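Local coordinates for protein intimin (Escherichia coli, PDB 1F00) that probably attaches enteropathogenic bacteria to host cells, binding its receptor through a lectin-like domain at the end of a rod of immunoglobulin-like domains, at residues 186-191 against 258-263; 225-230 against 237-242. All coordinates share one frame; numbering follows the deposited sequence.

Contact 1. Residues 186-191 against 258-263; sequences IVPNMS and YDLVKQ
L260 reaches across to strand 184-190 and sets one methyl, CD1, against two residues of its inner face. L260 CD1 lies 3.9 Å from P188 CG, the two side chains crossing at about a right angle, and 4.1 Å from I186 CG2. The leucine can span the gap because its chain is fully extended, CD1 anti to CA (chi2 176°), and its methyl is the part that arrives. I186 also packs on V220 of helix 214-224 and, with P188, on T279 of strand 276-281.

L260 sits in a turn held by D259. D259 OD2 takes the backbone N of V261 at 2.9 Å, 19° out of the carboxylate plane, and the N of K262 at 3.1 Å from well above that plane; I239 N is a further donor to the same oxygen. D259 N also bonds to Q263 O at 2.7 Å, closing the hairpin. The result is an Asx turn at the tip of hairpin 254-270, seated by one leucine on the other sheet of a C-type lectin-like fold.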
loop_
_atom_site.group_PDB
_atom_site.type_symbol
_atom_site.label_atom_id
_atom_site.label_comp_id
_atom_site.label_asym_id
_atom_site.label_seq_id
_atom_site.Cartn_x
_atom_site.Cartn_y
_atom_site.Cartn_z
ATOM N N ILE A 186 -4.835 17.431 12.373
ATOM C CA ILE A 186 -5.061 18.855 12.124
ATOM C C ILE A 186 -6.346 19.047 11.326
ATOM O O ILE A 186 -6.462 18.570 10.199
ATOM C CB ILE A 186 -3.862 19.454 11.343
ATOM C CG1 ILE A 186 -2.545 19.024 12.004
ATOM C CG2 ILE A 186 -3.967 20.966 11.301
ATOM C CD1 ILE A 186 -2.428 19.425 13.473
ATOM N N VAL A 187 -7.308 19.758 11.901
ATOM C CA VAL A 187 -8.594 19.947 11.240
ATOM C C VAL A 187 -8.986 21.398 10.954
ATOM O O VAL A 187 -9.553 22.070 11.809
ATOM C CB VAL A 187 -9.719 19.292 12.075
ATOM C CG1 VAL A 187 -11.068 19.483 11.393
ATOM C CG2 VAL A 187 -9.415 17.806 12.280
ATOM N N PRO A 188 -8.680 21.896 9.745
ATOM C CA PRO A 188 -9.028 23.274 9.378
ATOM C C PRO A 188 -10.521 23.337 9.044
ATOM O O PRO A 188 -11.040 22.469 8.335
ATOM C CB PRO A 188 -8.179 23.540 8.129
ATOM C CG PRO A 188 -7.076 22.520 8.202
ATOM C CD PRO A 188 -7.784 21.303 8.739
ATOM N N ASN A 189 -11.210 24.347 9.560
ATOM C CA ASN A 189 -12.633 24.518 9.284
ATOM C C ASN A 189 -12.721 25.660 8.258
ATOM O O ASN A 189 -12.740 26.837 8.613
ATOM C CB ASN A 189 -13.368 24.847 10.590
ATOM C CG ASN A 189 -13.299 23.695 11.602
ATOM O OD1 ASN A 189 -14.029 22.705 11.482
ATOM N ND2 ASN A 189 -12.407 23.816 12.592
ATOM N N MET A 190 -12.781 25.288 6.982
ATOM C CA MET A 190 -12.786 26.248 5.878
ATOM C C MET A 190 -14.084 26.936 5.443
ATOM O O MET A 190 -14.059 27.746 4.514
ATOM C CB MET A 190 -12.166 25.583 4.643
ATOM C CG MET A 190 -10.797 24.969 4.888
ATOM S SD MET A 190 -9.717 26.089 5.790
ATOM C CE MET A 190 -9.666 27.519 4.660
ATOM N N SER A 191 -15.205 26.642 6.090
ATOM C CA SER A 191 -16.467 27.250 5.674
ATOM C C SER A 191 -16.607 28.744 5.978
ATOM O O SER A 191 -17.395 29.446 5.333
ATOM C CB SER A 191 -17.643 26.485 6.291
ATOM O OG SER A 191 -17.599 26.530 7.706
ATOM N N TYR A 258 -0.946 31.392 11.532
ATOM C CA TYR A 258 -0.029 30.698 10.650
ATOM C C TYR A 258 -0.937 30.236 9.521
ATOM O O TYR A 258 -2.091 29.865 9.753
ATOM C CB TYR A 258 0.632 29.496 11.326
ATOM C CG TYR A 258 1.669 28.839 10.440
ATOM C CD1 TYR A 258 2.973 29.341 10.357
ATOM C CD2 TYR A 258 1.339 27.731 9.660
ATOM C CE1 TYR A 258 3.924 28.751 9.517
ATOM C CE2 TYR A 258 2.277 27.135 8.816
ATOM C CZ TYR A 258 3.566 27.646 8.750
ATOM O OH TYR A 258 4.486 27.043 7.919
ATOM N N ASP A 259 -0.421 30.270 8.301
ATOM C CA ASP A 259 -1.202 29.908 7.133
ATOM C C ASP A 259 -0.743 28.558 6.590
ATOM O O ASP A 259 0.395 28.424 6.134
ATOM C CB ASP A 259 -1.028 31.015 6.085
ATOM C CG ASP A 259 -2.062 30.963 4.989
ATOM O OD1 ASP A 259 -2.548 32.050 4.593
ATOM O OD2 ASP A 259 -2.382 29.853 4.512
ATOM N N LEU A 260 -1.629 27.564 6.641
ATOM C CA LEU A 260 -1.301 26.228 6.166
ATOM C C LEU A 260 -1.100 26.148 4.656
ATOM O O LEU A 260 -0.747 25.089 4.129
ATOM C CB LEU A 260 -2.363 25.219 6.621
ATOM C CG LEU A 260 -2.321 24.892 8.123
ATOM C CD1 LEU A 260 -3.468 23.963 8.484
ATOM C CD2 LEU A 260 -0.983 24.248 8.473
ATOM N N VAL A 261 -1.333 27.260 3.960
ATOM C CA VAL A 261 -1.103 27.301 2.518
ATOM C C VAL A 261 0.117 28.172 2.229
ATOM O O VAL A 261 1.062 27.737 1.571
ATOM C CB VAL A 261 -2.305 27.881 1.730
ATOM C CG1 VAL A 261 -1.884 28.163 0.283
ATOM C CG2 VAL A 261 -3.464 26.884 1.725
ATOM N N LYS A 262 0.106 29.392 2.757
ATOM C CA LYS A 262 1.182 30.352 2.526
ATOM C C LYS A 262 2.254 30.454 3.615
ATOM O O LYS A 262 3.178 31.260 3.482
ATOM C CB LYS A 262 0.570 31.743 2.313
ATOM C CG LYS A 262 -0.643 31.741 1.391
ATOM C CD LYS A 262 -1.098 33.137 1.004
ATOM C CE LYS A 262 -1.728 33.889 2.166
ATOM N NZ LYS A 262 -2.389 35.138 1.676
ATOM N N GLN A 263 2.157 29.633 4.661
ATOM C CA GLN A 263 3.096 29.699 5.786
ATOM C C GLN A 263 2.773 31.081 6.377
ATOM O O GLN A 263 1.825 31.220 7.154
ATOM C CB GLN A 263 4.548 29.603 5.288
ATOM C CG GLN A 263 4.858 28.293 4.549
ATOM C CD GLN A 263 6.286 28.216 4.021
ATOM O OE1 GLN A 263 7.238 28.118 4.788
ATOM N NE2 GLN A 263 6.433 28.263 2.704
#

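Contact 2. Residues 225-230 against 237-242; sequences GAANKY and QTIISW
A227 and I239 face each other with their CA atoms 7.9 Å apart, where the chain has left helix 214-224 at G225, with its positive phi of 75°, and made a short 3-10 turn over 227-229. Here, in the C-type lectin-like domain, the loop after helix 214-224 packs beside the lead-in to edge strand 240-242. The turn is held by its own backbone: K229 N bonds to A226 O at 3.2 Å, and Y230 N to A227 O at 3.1 Å.

The apolar touch is small and direct. I239 CD1 comes to 3.7 Å from A227 CB, end methyl against methyl. I239 gets there because CG1 stands anti to its carbonyl carbon (chi1 -61°) and CD1 continues the extended line away from CA. The isoleucine also lies on P188 and M190 of strand 184-190 and on V261, and it is buried, as is A227. Further out, toward solvent, the end of the N228 side chain sits loosely over the backbone of Q237, whose own side chain points away.

The two segments exchange no polar bond, but both are tied to L260: A227 N gives its hydrogen to L260 O, while I239 O receives L260 N. Beyond the turn, Y230 OH bonds to W224 O, in the helix just left, and to G108 N, which anchors the loop toward the preceding immunoglobulin-like part of the rod. At the strand end, S241 OG donates to I239 O at 2.8 Å, arriving 49° above the carbonyl plane.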
loop_
_atom_site.group_PDB
_atom_site.type_symbol
_atom_site.label_atom_id
_atom_site.label_comp_id
_atom_site.label_asym_id
_atom_site.label_seq_id
_atom_site.Cartn_x
_atom_site.Cartn_y
_atom_site.Cartn_z
ATOM N N GLY A 225 3.425 20.247 3.366
ATOM C CA GLY A 225 3.517 21.286 2.354
ATOM C C GLY A 225 2.191 22.030 2.259
ATOM O O GLY A 225 1.277 21.778 3.049
ATOM N N ALA A 226 2.075 22.941 1.297
ATOM C CA ALA A 226 0.852 23.726 1.115
ATOM C C ALA A 226 -0.411 22.851 1.106
ATOM O O ALA A 226 -0.557 21.968 0.265
ATOM C CB ALA A 226 0.945 24.533 -0.179
ATOM N N ALA A 227 -1.326 23.119 2.034
ATOM C CA ALA A 227 -2.556 22.340 2.157
ATOM C C ALA A 227 -3.431 22.263 0.912
ATOM O O ALA A 227 -4.076 21.241 0.676
ATOM C CB ALA A 227 -3.391 22.863 3.324
ATOM N N ASN A 228 -3.464 23.329 0.118
ATOM C CA ASN A 228 -4.319 23.329 -1.064
ATOM C C ASN A 228 -3.822 22.463 -2.213
ATOM O O ASN A 228 -4.339 22.540 -3.326
ATOM C CB ASN A 228 -4.587 24.762 -1.543
ATOM C CG ASN A 228 -3.332 25.491 -1.969
ATOM O OD1 ASN A 228 -3.409 26.576 -2.537
ATOM N ND2 ASN A 228 -2.176 24.907 -1.697
ATOM N N LYS A 229 -2.814 21.641 -1.939
ATOM C CA LYS A 229 -2.289 20.720 -2.938
ATOM C C LYS A 229 -3.129 19.454 -2.823
ATOM O O LYS A 229 -3.104 18.589 -3.698
ATOM C CB LYS A 229 -0.822 20.394 -2.657
ATOM C CG LYS A 229 0.138 21.481 -3.098
ATOM C CD LYS A 229 0.155 21.605 -4.610
ATOM C CE LYS A 229 1.120 22.693 -5.047
ATOM N NZ LYS A 229 2.460 22.501 -4.421
ATOM N N TYR A 230 -3.874 19.362 -1.724
ATOM C CA TYR A 230 -4.732 18.219 -1.472
ATOM C C TYR A 230 -6.163 18.517 -1.906
ATOM O O TYR A 230 -6.696 19.594 -1.647
ATOM C CB TYR A 230 -4.663 17.833 0.008
ATOM C CG TYR A 230 -3.241 17.530 0.422
ATOM C CD1 TYR A 230 -2.445 18.504 1.022
ATOM C CD2 TYR A 230 -2.651 16.311 0.089
ATOM C CE1 TYR A 230 -1.089 18.275 1.269
ATOM C CE2 TYR A 230 -1.302 16.073 0.331
ATOM C CZ TYR A 230 -0.526 17.059 0.915
ATOM O OH TYR A 230 0.817 16.836 1.100
ATOM N N GLN A 237 -7.047 29.530 -1.169
ATOM C CA GLN A 237 -5.792 30.169 -1.536
ATOM C C GLN A 237 -5.116 30.576 -0.235
ATOM O O GLN A 237 -3.942 30.933 -0.215
ATOM C CB GLN A 237 -6.026 31.405 -2.413
ATOM C CG GLN A 237 -6.554 31.087 -3.802
ATOM C CD GLN A 237 -8.023 30.687 -3.802
ATOM O OE1 GLN A 237 -8.551 30.230 -4.818
ATOM N NE2 GLN A 237 -8.690 30.869 -2.666
ATOM N N THR A 238 -5.875 30.521 0.855
ATOM C CA THR A 238 -5.337 30.868 2.164
ATOM C C THR A 238 -6.030 30.118 3.285
ATOM O O THR A 238 -7.255 30.051 3.334
ATOM C CB THR A 238 -5.474 32.381 2.469
ATOM O OG1 THR A 238 -5.054 32.631 3.818
ATOM C CG2 THR A 238 -6.920 32.839 2.310
ATOM N N ILE A 239 -5.235 29.536 4.174
ATOM C CA ILE A 239 -5.783 28.844 5.326
ATOM C C ILE A 239 -5.127 29.455 6.556
ATOM O O ILE A 239 -4.514 28.766 7.376
ATOM C CB ILE A 239 -5.535 27.322 5.273
ATOM C CG1 ILE A 239 -6.218 26.738 4.029
ATOM C CG2 ILE A 239 -6.127 26.652 6.518
ATOM C CD1 ILE A 239 -6.138 25.216 3.917
ATOM N N ILE A 240 -5.239 30.777 6.644
ATOM C CA ILE A 240 -4.702 31.529 7.773
ATOM C C ILE A 240 -5.487 31.054 8.998
ATOM O O ILE A 240 -6.718 31.112 9.017
ATOM C CB ILE A 240 -4.881 33.057 7.537
ATOM C CG1 ILE A 240 -4.410 33.840 8.765
ATOM C CG2 ILE A 240 -6.335 33.376 7.197
ATOM C CD1 ILE A 240 -4.439 35.351 8.564
ATOM N N SER A 241 -4.772 30.578 10.015
ATOM C CA SER A 241 -5.406 30.035 11.212
ATOM C C SER A 241 -4.913 30.629 12.527
ATOM O O SER A 241 -3.727 30.901 12.691
ATOM C CB SER A 241 -5.184 28.518 11.254
ATOM O OG SER A 241 -5.350 27.943 9.969
ATOM N N TRP A 242 -5.835 30.799 13.468
ATOM C CA TRP A 242 -5.516 31.345 14.786
ATOM C C TRP A 242 -4.609 30.395 15.568
ATOM O O TRP A 242 -4.693 29.177 15.396
ATOM C CB TRP A 242 -6.786 31.511 15.624
ATOM C CG TRP A 242 -7.824 32.458 15.111
ATOM C CD1 TRP A 242 -9.042 32.135 14.588
ATOM C CD2 TRP A 242 -7.774 33.888 15.160
ATOM N NE1 TRP A 242 -9.759 33.276 14.313
ATOM C CE2 TRP A 242 -9.005 34.366 14.657
ATOM C CE3 TRP A 242 -6.809 34.812 15.584
ATOM C CZ2 TRP A 242 -9.300 35.731 14.568
ATOM C CZ3 TRP A 242 -7.102 36.175 15.494
ATOM C CH2 TRP A 242 -8.341 36.618 14.991
#

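The two contacts are one patch of the lectin-like domain, their centres about 4 Å apart. Segment 237-242 of contact 2 runs beside segment 258-263 of contact 1, since strands 240-242 and 254-259 are antiparallel neighbours: S241 N lies 2.8 Å from Y258 O, a probable backbone hydrogen bond. D259 adds a tie through D259 OD1, 2.7 Å from T238 OG1, a probable hydrogen bond. V261 packs against contact 2, V261 CG1 lying 3.5 Å from Q237 O. Contact 1 therefore joins the hairpin to the sheet of strand 184-190, and contact 2 brings in the loop that follows helix 214-224.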